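AvrRxo1-ORF1 (Xanthomonas oryzae pv. oryzicola, PDB 4Z8T) is a bacterial type III effector with a polynucleotide-kinase-like P-loop domain related to zeta toxins, and probably phosphorylates a substrate inside the host plant cell. Local coordinates at residues A[67-72]-A[180-185]; A[106-111]-A[128-133]; A[237-242]-A[256-261]; A[285-290]-A[320-325]; A[292-297]-A[313-318]. All coordinates share one frame; numbering follows the deposited sequence.

Contact 1 (A[67-72]-A[180-185]); sequences LFALRG and VELCDI
Asp-184 OD2 is gripped three times: by Arg-71 NH1 at 3.0 Å within this contact, by Arg-224 NE in a second salt bridge and by the hydroxyl of Tyr-240. Asp-184 lies near the C-terminal end of strand 180-185, which runs parallel to strand 67-71, at 16°, in the sheet of a P-loop NTPase fold. Asp-184 and Arg-71 both hold CG anti to the backbone N and point the same way. The extended arginine chain therefore runs past the carboxylate before NH1 turns to it; the two planes stand 80° apart, and NH1 meets OD2 from above the carboxylate plane. NE and NH2 are held by the carbonyls of Leu-160, Ser-161 and Val-220, which fix the guanidinium's rotation. Five backbone bonds join the strands, the shortest from Arg-71 N to Cys-183 O at 2.8 Å. On the Arg-71 face, Ala-69 CB rests on Leu-182 CG, 3.9 Å away, and Val-227 and Phe-231 of helix 224-233 pack on Leu-182. Gly-72 is consistent with the start of a Walker A loop, with Lys-78 NZ bonded to its carbonyl and to that of Leu-70. Phe-68 and Glu-181 lie side by side, pointing the same way, and Glu-181 CB lies 3.9 Å from Phe-68 CD2.

Contact 2 (A[106-111]-A[128-133]); sequences VFKSSL and SESSFL
Leu-133 CB sits over one face of the Phe-107 ring, 3.9 Å from its centroid and 14° off the normal, a CH-pi contact that forms the tight part of this packing. Val-106 CG2 covers the opposite face, so the ring is sandwiched. Next to it Leu-111 spreads its two methyls: CD1 lies 3.7 Å from Ser-130 N, while CD2 comes within 3.7 Å of Glu-129 CD. That carboxylate, although buried, is well satisfied by Arg-36, His-40 and Thr-6. The contact is helix-on-helix packing inside the zeta-toxin-like kinase region, the short helix 108-113 lying against helix 123-141, with Leu-43 of helix 34-60 touching both Phe-107 and Leu-111. The side of Lys-108 is polar, with fewer carbon contacts: its chain bends at the last torsion (chi4 65°) and NZ donates to Ser-130 OG at 3.0 Å. NZ also forms a salt bridge with Asp-105 and a bond to His-127 ND1, while Ser-130 OG is hydrogen-bonded to His-127 O. On the solvent side Ser-128 and Ser-131, partly exposed, point away from segment 106-111.

Contact 3 (A[237-242]-A[256-261]); sequences LGNYRL and SVIGGE
Strands 238-242 and 256-258 run antiparallel at 156°, with Tyr-240 and Val-257 as a hydrogen-bonded pair and Arg-241 and Ser-256 as the non-hydrogen-bonded pair beside it. Both bonds of the first pair are 2.8 Å, Tyr-240 N to Val-257 O and Val-257 N to Tyr-240 O, and the second uses a lone pair of the carbonyl. Past Val-257 a side chain takes over from the backbone: Asn-239, its CG anti to the carbonyl carbon (chi1 -62°), brings OD1 2.9 Å from Gly-259 N in a nearly straight bond, although the N-H comes from above the amide plane. Its ND2 is bonded to Glu-181 OE1 on the neighbouring strand, so the amide links three chain segments. A water accepts from Gly-260 N and lies 2.8 Å from Gly-238 O, to which it probably donates. Tyr-240 CB and Val-257 CB lie 4.2 Å apart on one face, where the ring leads on to the Asp-184 site. The Arg-241 and Ile-258 side chains cross obliquely, Arg-241 CG 4.1 Å from Ile-258 CD1, while Lys-85 O holds Arg-241 NH1. Gly-259 and Gly-260, both at positive phi, form the corner of a type I' turn, which leads from the beta hairpin of strands 238-245 and 251-258 into strand 261-263.

Contact 4 (A[285-290]-A[320-325]); sequences ADKVID and KSWSAA
The indole of Trp-322 meets two side chains of segment 285-290, both from the same side of its plane. Ile-289 places CG1 over the face, toward the rim, and Ile-289 CD1 lies 4.0 Å from Trp-322 CE3. Lys-287 runs alongside, pointing the same way, with Lys-287 CB 3.8 Å from Trp-322 CD1. The reach of Ile-289 comes from CG1 anti to the carbonyl carbon (chi1 -60°) and an extended second torsion; its CD1 also meets Ala-325 CB at 3.7 Å. Backbone bonds fix these groups. Ile-289 N donates to Lys-320 O at 2.8 Å, Trp-322 N to Lys-287 O, nearly along the C=O axis, and Ser-323 N to a lone pair of Ala-285 O. The loop's carbonyls thus accept from first-turn amides of helix 322-331, while Ser-321 is the N-cap residue. Ser-321 OG sits in the crowded position between the backbone N and the carbonyl carbon (chi1 66°) and accepts from Ala-324 N at 3.0 Å. Lys-287 bends at chi2 and chi4 so that NZ returns to Val-288 O, 2.6 Å away. Leu-193 and Leu-197 of helix 189-198 pack against the indole. On the outer side, a water lies 2.7 Å from Ser-321 OG and bonds weakly to Asp-286 OD1.

Contact 5 (A[292-297]-A[313-318]); sequences ELIDRL and ALEKYS
Ile-294 and Leu-314 both hold their leading branch anti to the carbonyl carbon (chi1 -60° for CG1 of Ile-294, -69° for CG of Leu-314), and each then extends through its second torsion. The two chains thus slide past each other in opposite directions, Ile-294 CG1 lying 3.7 Å from Leu-314 CB. Leu-314 CD1 goes on to meet Leu-297 CD1 at 3.8 Å, the two leucines crossing at about a right angle. A looser touch comes from Leu-293 CD2, 4.4 Å from Leu-314 CD1. Toward the exposed side, Glu-315 folds at its second torsion (chi2 -77°), laying its carboxylate against the tip of Ile-294, with Glu-315 CD 3.6 Å from Ile-294 CD1. Its OE2 lies 6.3 Å from OD1 of Asp-295, which is itself paired with Lys-291. The interface is therefore apolar helix packing with a carboxylate at its exposed side. At its far end a type I turn spans Glu-315 to Ser-318. Around the leucines, helix 189-198 adds Val-194 against Leu-314 and Glu-190 against Leu-293 and Leu-297, and Trp-322 of helix 322-331 touches Leu-293 and Leu-314; across helix 291-298, Glu-292 packs on Asn-299 of the second subunit.

Overall arrangement
Contacts 1 and 3 share one sheet: strands 179-185 and 238-245 are neighbours, and the centres of the two contacts lie about 11 Å apart. Contact 1 is almost wholly buried and combines parallel backbone pairing with an internal ion pair, whereas contact 3, antiparallel, runs out to an exposed turn and a water at the sheet's outer part. Contact 2 is also buried but joins helices, about 22 Å from contact 1 between centres and on the opposite side of the chain's centre. Contacts 4 and 5 form a second cluster, the centres of the two contacts about 10 Å apart, with contact 5 nested inside the loop closed by contact 4. Both are partly exposed; contact 4 relies on backbone bonds and helix capping, contact 5 on apolar side chains.

Contact 1 (A[67-72]-A[180-185])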
# COMPACT_ATOMS: atom_id res chain seq x y z
N LEU A 67 -14.59 4.86 -32.66
CA LEU A 67 -13.79 3.72 -32.22
C LEU A 67 -14.11 3.54 -30.74
O LEU A 67 -13.72 4.37 -29.92
CB LEU A 67 -12.29 4.00 -32.42
CG LEU A 67 -11.25 2.89 -32.24
CD1 LEU A 67 -9.92 3.32 -32.88
CD2 LEU A 67 -11.02 2.59 -30.78
N PHE A 68 -14.84 2.48 -30.40
CA PHE A 68 -15.10 2.18 -29.00
C PHE A 68 -13.94 1.36 -28.48
O PHE A 68 -13.67 0.26 -28.98
CB PHE A 68 -16.39 1.35 -28.85
CG PHE A 68 -17.64 2.12 -29.13
CD1 PHE A 68 -18.15 2.17 -30.42
CD2 PHE A 68 -18.30 2.80 -28.12
CE1 PHE A 68 -19.32 2.88 -30.70
CE2 PHE A 68 -19.45 3.51 -28.39
CZ PHE A 68 -19.97 3.55 -29.68
N ALA A 69 -13.23 1.90 -27.49
CA ALA A 69 -12.04 1.26 -26.95
C ALA A 69 -12.36 0.81 -25.52
O ALA A 69 -12.77 1.62 -24.69
CB ALA A 69 -10.85 2.24 -26.96
N LEU A 70 -12.21 -0.48 -25.25
CA LEU A 70 -12.40 -0.99 -23.91
C LEU A 70 -11.04 -1.36 -23.34
O LEU A 70 -10.49 -2.43 -23.62
CB LEU A 70 -13.31 -2.23 -23.94
CG LEU A 70 -14.57 -2.03 -24.77
CD1 LEU A 70 -15.40 -3.31 -24.89
CD2 LEU A 70 -15.39 -0.92 -24.16
N ARG A 71 -10.47 -0.44 -22.56
CA ARG A 71 -9.16 -0.61 -21.95
C ARG A 71 -9.29 -1.32 -20.61
O ARG A 71 -10.20 -1.03 -19.84
CB ARG A 71 -8.55 0.77 -21.71
CG ARG A 71 -7.14 0.76 -21.15
CD ARG A 71 -6.51 2.15 -21.15
NE ARG A 71 -5.09 2.06 -20.82
CZ ARG A 71 -4.58 2.17 -19.60
NH1 ARG A 71 -5.36 2.37 -18.55
NH2 ARG A 71 -3.27 2.04 -19.42
N GLY A 72 -8.35 -2.21 -20.32
CA GLY A 72 -8.27 -2.75 -18.98
C GLY A 72 -7.66 -4.13 -18.96
O GLY A 72 -7.66 -4.83 -19.97
N VAL A 180 -13.03 8.73 -30.49
CA VAL A 180 -12.64 7.65 -29.58
C VAL A 180 -13.52 7.70 -28.35
O VAL A 180 -13.52 8.69 -27.62
CB VAL A 180 -11.16 7.76 -29.16
CG1 VAL A 180 -10.83 6.64 -28.17
CG2 VAL A 180 -10.26 7.67 -30.37
N GLU A 181 -14.29 6.64 -28.12
CA GLU A 181 -15.09 6.53 -26.91
C GLU A 181 -14.40 5.46 -26.08
O GLU A 181 -14.45 4.28 -26.41
CB GLU A 181 -16.52 6.11 -27.24
CG GLU A 181 -17.46 6.15 -26.06
CD GLU A 181 -17.81 7.57 -25.61
OE1 GLU A 181 -17.62 8.55 -26.40
OE2 GLU A 181 -18.30 7.71 -24.46
N LEU A 182 -13.74 5.87 -25.00
CA LEU A 182 -12.89 4.95 -24.26
C LEU A 182 -13.45 4.72 -22.87
O LEU A 182 -13.69 5.67 -22.10
CB LEU A 182 -11.46 5.49 -24.18
CG LEU A 182 -10.43 4.45 -23.73
CD1 LEU A 182 -9.09 4.72 -24.40
CD2 LEU A 182 -10.26 4.40 -22.21
N CYS A 183 -13.67 3.45 -22.55
CA CYS A 183 -13.99 3.05 -21.19
C CYS A 183 -12.80 2.27 -20.68
O CYS A 183 -12.31 1.37 -21.36
CB CYS A 183 -15.23 2.14 -21.14
SG CYS A 183 -16.78 3.07 -21.16
N ASP A 184 -12.33 2.65 -19.50
CA ASP A 184 -11.14 2.09 -18.90
C ASP A 184 -11.61 1.43 -17.60
O ASP A 184 -12.26 2.08 -16.78
CB ASP A 184 -10.17 3.24 -18.62
CG ASP A 184 -8.80 2.79 -18.20
OD1 ASP A 184 -8.53 1.57 -18.16
OD2 ASP A 184 -7.97 3.68 -17.91
N ILE A 185 -11.34 0.14 -17.45
CA ILE A 185 -11.95 -0.66 -16.39
C ILE A 185 -10.85 -1.27 -15.54
O ILE A 185 -9.96 -1.96 -16.05
CB ILE A 185 -12.81 -1.79 -16.99
CG1 ILE A 185 -13.95 -1.20 -17.85
CG2 ILE A 185 -13.41 -2.63 -15.86
CD1 ILE A 185 -13.75 -1.33 -19.36

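Contact 2 (A[106-111]-A[128-133])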
# COMPACT_ATOMS: atom_id res chain seq x y z
N VAL A 106 -10.94 -13.72 -30.23
CA VAL A 106 -12.18 -14.16 -30.88
C VAL A 106 -11.95 -15.25 -31.92
O VAL A 106 -12.89 -15.95 -32.30
CB VAL A 106 -12.98 -13.01 -31.55
CG1 VAL A 106 -13.32 -11.90 -30.55
CG2 VAL A 106 -12.24 -12.47 -32.77
N PHE A 107 -10.71 -15.39 -32.39
CA PHE A 107 -10.40 -16.39 -33.42
C PHE A 107 -9.87 -17.68 -32.83
O PHE A 107 -9.74 -18.68 -33.56
CB PHE A 107 -9.36 -15.86 -34.42
CG PHE A 107 -9.84 -14.69 -35.23
CD1 PHE A 107 -10.78 -14.88 -36.24
CD2 PHE A 107 -9.35 -13.41 -35.00
CE1 PHE A 107 -11.24 -13.82 -37.00
CE2 PHE A 107 -9.81 -12.34 -35.75
CZ PHE A 107 -10.75 -12.54 -36.76
N LYS A 108 -9.56 -17.67 -31.54
CA LYS A 108 -8.81 -18.76 -30.93
C LYS A 108 -9.54 -20.09 -30.88
O LYS A 108 -8.95 -21.12 -31.17
CB LYS A 108 -8.32 -18.38 -29.53
CG LYS A 108 -7.10 -17.48 -29.55
CD LYS A 108 -6.52 -17.32 -28.15
CE LYS A 108 -5.17 -16.64 -28.20
NZ LYS A 108 -5.33 -15.25 -28.69
N SER A 109 -10.82 -20.06 -30.53
CA SER A 109 -11.58 -21.30 -30.45
C SER A 109 -11.65 -21.97 -31.82
O SER A 109 -11.41 -23.18 -31.94
CB SER A 109 -12.99 -21.03 -29.92
OG SER A 109 -13.74 -22.23 -29.87
N SER A 110 -11.96 -21.19 -32.85
CA SER A 110 -12.06 -21.74 -34.20
C SER A 110 -10.72 -22.29 -34.67
O SER A 110 -10.66 -23.36 -35.28
CB SER A 110 -12.57 -20.69 -35.19
OG SER A 110 -13.95 -20.42 -34.98
N LEU A 111 -9.64 -21.56 -34.40
CA LEU A 111 -8.33 -22.03 -34.84
C LEU A 111 -7.93 -23.27 -34.06
O LEU A 111 -7.27 -24.18 -34.60
CB LEU A 111 -7.28 -20.94 -34.65
CG LEU A 111 -7.47 -19.72 -35.56
CD1 LEU A 111 -6.46 -18.65 -35.19
CD2 LEU A 111 -7.32 -20.12 -37.03
N SER A 128 -0.30 -16.72 -32.06
CA SER A 128 0.33 -15.96 -33.13
C SER A 128 -0.59 -15.89 -34.35
O SER A 128 -0.79 -14.82 -34.92
CB SER A 128 1.66 -16.59 -33.53
OG SER A 128 2.61 -16.41 -32.50
N GLU A 129 -1.13 -17.03 -34.74
CA GLU A 129 -2.07 -17.05 -35.85
C GLU A 129 -3.30 -16.17 -35.60
O GLU A 129 -3.77 -15.47 -36.50
CB GLU A 129 -2.49 -18.50 -36.14
CG GLU A 129 -3.30 -18.67 -37.40
CD GLU A 129 -3.71 -20.11 -37.62
OE1 GLU A 129 -3.70 -20.88 -36.63
OE2 GLU A 129 -4.05 -20.46 -38.76
N SER A 130 -3.82 -16.19 -34.37
CA SER A 130 -5.02 -15.41 -34.07
C SER A 130 -4.69 -13.92 -34.11
O SER A 130 -5.53 -13.11 -34.50
CB SER A 130 -5.62 -15.81 -32.72
OG SER A 130 -4.89 -15.25 -31.64
N SER A 131 -3.46 -13.58 -33.73
CA SER A 131 -3.02 -12.19 -33.74
C SER A 131 -2.89 -11.71 -35.18
O SER A 131 -3.32 -10.60 -35.52
CB SER A 131 -1.70 -12.03 -32.97
OG SER A 131 -1.30 -10.67 -32.93
N PHE A 132 -2.32 -12.56 -36.03
CA PHE A 132 -2.25 -12.28 -37.45
C PHE A 132 -3.64 -12.04 -38.05
O PHE A 132 -3.84 -11.09 -38.82
CB PHE A 132 -1.54 -13.43 -38.17
CG PHE A 132 -1.91 -13.58 -39.60
CD1 PHE A 132 -1.35 -12.76 -40.57
CD2 PHE A 132 -2.82 -14.55 -39.99
CE1 PHE A 132 -1.70 -12.91 -41.90
CE2 PHE A 132 -3.17 -14.70 -41.32
CZ PHE A 132 -2.61 -13.87 -42.28
N LEU A 133 -4.61 -12.88 -37.70
CA LEU A 133 -5.96 -12.68 -38.20
C LEU A 133 -6.57 -11.38 -37.67
O LEU A 133 -7.28 -10.70 -38.40
CB LEU A 133 -6.86 -13.86 -37.85
CG LEU A 133 -6.58 -15.15 -38.62
CD1 LEU A 133 -7.65 -16.18 -38.31
CD2 LEU A 133 -6.52 -14.89 -40.13

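Contact 3 (A[237-242]-A[256-261])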
# COMPACT_ATOMS: atom_id res chain seq x y z
N LEU A 237 -11.18 14.67 -29.23
CA LEU A 237 -10.76 13.29 -29.41
C LEU A 237 -11.93 12.34 -29.19
O LEU A 237 -12.08 11.34 -29.91
CB LEU A 237 -9.63 12.94 -28.42
CG LEU A 237 -9.12 11.51 -28.42
CD1 LEU A 237 -8.59 11.13 -29.80
CD2 LEU A 237 -8.04 11.36 -27.36
N GLY A 238 -12.75 12.67 -28.20
CA GLY A 238 -13.86 11.81 -27.80
C GLY A 238 -14.07 11.89 -26.31
O GLY A 238 -13.83 12.93 -25.69
N ASN A 239 -14.50 10.80 -25.69
CA ASN A 239 -14.78 10.83 -24.26
C ASN A 239 -14.07 9.68 -23.56
O ASN A 239 -13.79 8.66 -24.18
CB ASN A 239 -16.28 10.77 -24.00
CG ASN A 239 -17.00 11.96 -24.60
OD1 ASN A 239 -16.69 13.11 -24.28
ND2 ASN A 239 -17.93 11.69 -25.51
N TYR A 240 -13.80 9.88 -22.27
CA TYR A 240 -13.08 8.91 -21.44
C TYR A 240 -13.84 8.70 -20.12
O TYR A 240 -14.23 9.66 -19.46
CB TYR A 240 -11.67 9.43 -21.13
CG TYR A 240 -10.92 8.58 -20.14
CD1 TYR A 240 -11.07 8.78 -18.76
CD2 TYR A 240 -10.08 7.55 -20.56
CE1 TYR A 240 -10.42 8.00 -17.84
CE2 TYR A 240 -9.40 6.76 -19.63
CZ TYR A 240 -9.59 6.99 -18.27
OH TYR A 240 -8.92 6.21 -17.35
N ARG A 241 -14.01 7.44 -19.73
CA ARG A 241 -14.55 7.13 -18.40
C ARG A 241 -13.72 6.04 -17.79
O ARG A 241 -13.36 5.07 -18.47
CB ARG A 241 -16.01 6.66 -18.49
CG ARG A 241 -17.00 7.78 -18.75
CD ARG A 241 -18.41 7.22 -18.95
NE ARG A 241 -18.52 6.55 -20.25
CZ ARG A 241 -19.43 5.63 -20.53
NH1 ARG A 241 -20.29 5.25 -19.59
NH2 ARG A 241 -19.45 5.07 -21.73
N LEU A 242 -13.42 6.18 -16.50
CA LEU A 242 -12.64 5.20 -15.76
C LEU A 242 -13.52 4.62 -14.68
O LEU A 242 -14.07 5.34 -13.87
CB LEU A 242 -11.46 5.89 -15.06
CG LEU A 242 -10.69 5.05 -14.03
CD1 LEU A 242 -10.07 3.78 -14.65
CD2 LEU A 242 -9.60 5.94 -13.44
N SER A 256 -13.36 10.99 -15.22
CA SER A 256 -13.97 11.07 -16.54
C SER A 256 -13.58 12.32 -17.30
O SER A 256 -13.30 13.36 -16.70
CB SER A 256 -15.51 11.00 -16.43
OG SER A 256 -16.03 12.10 -15.68
N VAL A 257 -13.55 12.21 -18.62
CA VAL A 257 -13.42 13.40 -19.44
C VAL A 257 -14.53 13.31 -20.47
O VAL A 257 -14.45 12.50 -21.39
CB VAL A 257 -12.05 13.49 -20.14
CG1 VAL A 257 -11.91 14.87 -20.79
CG2 VAL A 257 -10.90 13.25 -19.15
N ILE A 258 -15.55 14.13 -20.30
CA ILE A 258 -16.77 14.06 -21.10
C ILE A 258 -17.12 15.46 -21.60
O ILE A 258 -17.35 16.37 -20.80
CB ILE A 258 -17.92 13.51 -20.25
CG1 ILE A 258 -17.63 12.07 -19.82
CG2 ILE A 258 -19.25 13.49 -21.05
CD1 ILE A 258 -18.61 11.54 -18.79
N GLY A 259 -17.18 15.61 -22.92
CA GLY A 259 -17.42 16.91 -23.52
C GLY A 259 -16.32 17.87 -23.13
O GLY A 259 -16.54 19.07 -22.99
N GLY A 260 -15.13 17.31 -22.93
CA GLY A 260 -13.95 18.10 -22.58
C GLY A 260 -13.83 18.41 -21.10
O GLY A 260 -12.82 18.98 -20.67
N GLU A 261 -14.83 18.04 -20.32
CA GLU A 261 -14.83 18.37 -18.91
C GLU A 261 -14.23 17.23 -18.10
O GLU A 261 -14.70 16.10 -18.18
CB GLU A 261 -16.26 18.67 -18.45
CG GLU A 261 -16.38 19.11 -17.01
CD GLU A 261 -17.47 20.16 -16.79
OE1 GLU A 261 -17.71 20.98 -17.70
OE2 GLU A 261 -18.08 20.16 -15.70
O HOH W 1 -14.27 14.72 -23.62

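Contact 4 (A[285-290]-A[320-325])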
# COMPACT_ATOMS: atom_id res chain seq x y z
N ALA A 285 2.44 -13.74 -6.24
CA ALA A 285 2.57 -14.98 -7.01
C ALA A 285 2.71 -16.20 -6.10
O ALA A 285 2.23 -17.29 -6.43
CB ALA A 285 3.74 -14.89 -7.95
N ASP A 286 3.34 -16.00 -4.95
CA ASP A 286 3.63 -17.11 -4.03
C ASP A 286 2.56 -17.31 -2.95
O ASP A 286 2.61 -18.29 -2.20
CB ASP A 286 5.01 -16.93 -3.39
CG ASP A 286 6.14 -16.97 -4.40
OD1 ASP A 286 6.04 -17.74 -5.38
OD2 ASP A 286 7.13 -16.23 -4.22
N LYS A 287 1.61 -16.39 -2.85
CA LYS A 287 0.52 -16.50 -1.89
C LYS A 287 -0.30 -17.78 -2.12
O LYS A 287 -0.73 -18.06 -3.24
CB LYS A 287 -0.39 -15.27 -1.98
CG LYS A 287 -1.57 -15.29 -1.04
CD LYS A 287 -1.11 -15.33 0.40
CE LYS A 287 -2.27 -15.45 1.37
NZ LYS A 287 -2.98 -16.76 1.27
N VAL A 288 -0.51 -18.55 -1.05
CA VAL A 288 -1.22 -19.81 -1.18
C VAL A 288 -2.72 -19.66 -1.03
O VAL A 288 -3.21 -19.00 -0.10
CB VAL A 288 -0.69 -20.85 -0.16
CG1 VAL A 288 -1.61 -22.07 -0.10
CG2 VAL A 288 0.71 -21.28 -0.55
N ILE A 289 -3.47 -20.26 -1.95
CA ILE A 289 -4.92 -20.28 -1.84
C ILE A 289 -5.32 -21.24 -0.72
O ILE A 289 -5.33 -22.47 -0.92
CB ILE A 289 -5.55 -20.73 -3.16
CG1 ILE A 289 -5.17 -19.76 -4.28
CG2 ILE A 289 -7.07 -20.82 -3.04
CD1 ILE A 289 -5.55 -20.27 -5.67
N ASP A 290 -5.62 -20.69 0.45
CA ASP A 290 -6.05 -21.49 1.60
C ASP A 290 -7.47 -21.15 2.02
O ASP A 290 -8.11 -20.30 1.40
CB ASP A 290 -5.07 -21.36 2.79
CG ASP A 290 -4.89 -19.92 3.27
OD1 ASP A 290 -5.66 -19.02 2.86
OD2 ASP A 290 -3.98 -19.68 4.09
N LYS A 320 -2.49 -24.46 -3.54
CA LYS A 320 -1.54 -23.99 -4.54
C LYS A 320 -1.36 -22.47 -4.45
O LYS A 320 -2.26 -21.76 -3.99
CB LYS A 320 -2.02 -24.38 -5.95
CG LYS A 320 -2.08 -25.90 -6.19
CD LYS A 320 -2.33 -26.23 -7.66
CE LYS A 320 -2.14 -27.72 -7.95
NZ LYS A 320 -3.08 -28.58 -7.17
N SER A 321 -0.20 -21.99 -4.87
CA SER A 321 0.05 -20.55 -4.94
C SER A 321 -0.77 -19.98 -6.08
O SER A 321 -1.17 -20.73 -6.97
CB SER A 321 1.52 -20.24 -5.18
OG SER A 321 1.95 -20.69 -6.46
N TRP A 322 -0.99 -18.67 -6.09
CA TRP A 322 -1.66 -18.06 -7.25
C TRP A 322 -0.94 -18.42 -8.55
O TRP A 322 -1.57 -18.71 -9.55
CB TRP A 322 -1.68 -16.53 -7.13
CG TRP A 322 -2.72 -15.93 -6.24
CD1 TRP A 322 -2.50 -15.12 -5.15
CD2 TRP A 322 -4.14 -16.03 -6.38
NE1 TRP A 322 -3.69 -14.73 -4.61
CE2 TRP A 322 -4.71 -15.27 -5.33
CE3 TRP A 322 -4.98 -16.67 -7.28
CZ2 TRP A 322 -6.09 -15.15 -5.17
CZ3 TRP A 322 -6.35 -16.56 -7.12
CH2 TRP A 322 -6.89 -15.81 -6.07
N SER A 323 0.39 -18.40 -8.53
CA SER A 323 1.16 -18.69 -9.73
C SER A 323 0.94 -20.12 -10.20
O SER A 323 0.66 -20.37 -11.36
CB SER A 323 2.65 -18.43 -9.49
OG SER A 323 3.39 -18.69 -10.66
N ALA A 324 1.05 -21.07 -9.27
CA ALA A 324 0.82 -22.47 -9.60
C ALA A 324 -0.61 -22.74 -10.07
O ALA A 324 -0.84 -23.53 -11.00
CB ALA A 324 1.17 -23.34 -8.41
N ALA A 325 -1.57 -22.09 -9.41
CA ALA A 325 -2.98 -22.24 -9.75
C ALA A 325 -3.27 -21.75 -11.16
O ALA A 325 -3.88 -22.46 -11.96
CB ALA A 325 -3.83 -21.48 -8.74
O HOH W 2 4.61 -20.72 -6.33

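Contact 5 (A[292-297]-A[313-318])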
# COMPACT_ATOMS: atom_id res chain seq x y z
N GLU A 292 -8.51 -19.49 4.47
CA GLU A 292 -8.59 -18.09 4.87
C GLU A 292 -8.77 -17.18 3.66
O GLU A 292 -9.66 -16.33 3.65
CB GLU A 292 -7.36 -17.69 5.67
CG GLU A 292 -7.23 -16.19 5.93
CD GLU A 292 -8.54 -15.53 6.30
OE1 GLU A 292 -9.30 -16.07 7.13
OE2 GLU A 292 -8.81 -14.44 5.73
N LEU A 293 -7.93 -17.37 2.66
CA LEU A 293 -7.99 -16.57 1.43
C LEU A 293 -9.37 -16.68 0.78
O LEU A 293 -9.96 -15.68 0.39
CB LEU A 293 -6.88 -16.98 0.45
CG LEU A 293 -6.75 -16.23 -0.89
CD1 LEU A 293 -5.29 -16.16 -1.33
CD2 LEU A 293 -7.58 -16.88 -1.99
N ILE A 294 -9.88 -17.91 0.66
CA ILE A 294 -11.19 -18.10 0.06
C ILE A 294 -12.26 -17.40 0.90
O ILE A 294 -13.10 -16.69 0.36
CB ILE A 294 -11.52 -19.60 -0.13
CG1 ILE A 294 -10.46 -20.23 -1.06
CG2 ILE A 294 -12.89 -19.77 -0.71
CD1 ILE A 294 -10.56 -21.75 -1.17
N ASP A 295 -12.20 -17.57 2.22
CA ASP A 295 -13.12 -16.85 3.10
C ASP A 295 -12.95 -15.34 2.99
O ASP A 295 -13.94 -14.61 3.05
CB ASP A 295 -12.90 -17.27 4.56
CG ASP A 295 -13.33 -18.70 4.83
OD1 ASP A 295 -14.00 -19.30 3.96
OD2 ASP A 295 -12.99 -19.21 5.92
N ARG A 296 -11.71 -14.88 2.86
CA ARG A 296 -11.45 -13.44 2.76
C ARG A 296 -12.10 -12.86 1.51
O ARG A 296 -12.73 -11.80 1.58
CB ARG A 296 -9.94 -13.15 2.75
CG ARG A 296 -9.61 -11.68 2.50
CD ARG A 296 -8.15 -11.36 2.73
NE ARG A 296 -7.25 -12.18 1.91
CZ ARG A 296 -6.91 -11.90 0.65
NH1 ARG A 296 -7.40 -10.83 0.05
NH2 ARG A 296 -6.08 -12.71 -0.00
N LEU A 297 -11.96 -13.55 0.38
CA LEU A 297 -12.60 -13.10 -0.86
C LEU A 297 -14.12 -13.24 -0.81
O LEU A 297 -14.84 -12.37 -1.30
CB LEU A 297 -12.03 -13.84 -2.07
CG LEU A 297 -10.56 -13.52 -2.36
CD1 LEU A 297 -10.06 -14.30 -3.56
CD2 LEU A 297 -10.37 -12.04 -2.59
N ALA A 313 -14.18 -22.13 -8.02
CA ALA A 313 -12.97 -21.96 -8.81
C ALA A 313 -11.72 -22.03 -7.93
O ALA A 313 -10.71 -22.61 -8.33
CB ALA A 313 -13.02 -20.66 -9.57
N LEU A 314 -11.78 -21.40 -6.76
CA LEU A 314 -10.64 -21.36 -5.84
C LEU A 314 -10.39 -22.71 -5.20
O LEU A 314 -9.25 -23.12 -5.05
CB LEU A 314 -10.86 -20.30 -4.76
CG LEU A 314 -10.81 -18.84 -5.23
CD1 LEU A 314 -11.27 -17.88 -4.14
CD2 LEU A 314 -9.40 -18.51 -5.66
N GLU A 315 -11.46 -23.40 -4.81
CA GLU A 315 -11.31 -24.68 -4.11
C GLU A 315 -10.60 -25.71 -4.97
O GLU A 315 -9.86 -26.56 -4.46
CB GLU A 315 -12.67 -25.21 -3.63
CG GLU A 315 -13.36 -24.37 -2.54
CD GLU A 315 -12.76 -24.57 -1.16
OE1 GLU A 315 -11.82 -25.38 -1.01
OE2 GLU A 315 -13.25 -23.92 -0.20
N LYS A 316 -10.80 -25.62 -6.29
CA LYS A 316 -10.15 -26.52 -7.23
C LYS A 316 -8.63 -26.43 -7.14
O LYS A 316 -7.92 -27.39 -7.45
CB LYS A 316 -10.64 -26.25 -8.66
CG LYS A 316 -12.13 -26.53 -8.82
CD LYS A 316 -12.68 -26.29 -10.23
CE LYS A 316 -14.19 -26.57 -10.27
NZ LYS A 316 -14.85 -26.19 -11.57
N TYR A 317 -8.13 -25.28 -6.69
CA TYR A 317 -6.70 -25.04 -6.57
C TYR A 317 -6.28 -24.76 -5.13
O TYR A 317 -5.25 -24.14 -4.89
CB TYR A 317 -6.29 -23.90 -7.52
CG TYR A 317 -6.58 -24.25 -8.96
CD1 TYR A 317 -5.72 -25.08 -9.67
CD2 TYR A 317 -7.74 -23.81 -9.59
CE1 TYR A 317 -5.99 -25.42 -10.98
CE2 TYR A 317 -8.02 -24.16 -10.90
CZ TYR A 317 -7.13 -24.96 -11.59
OH TYR A 317 -7.40 -25.32 -12.89
N SER A 318 -7.05 -25.26 -4.18
CA SER A 318 -6.72 -25.11 -2.77
C SER A 318 -5.33 -25.69 -2.49
O SER A 318 -5.00 -26.78 -2.98
CB SER A 318 -7.78 -25.79 -1.90
OG SER A 318 -7.81 -25.24 -0.60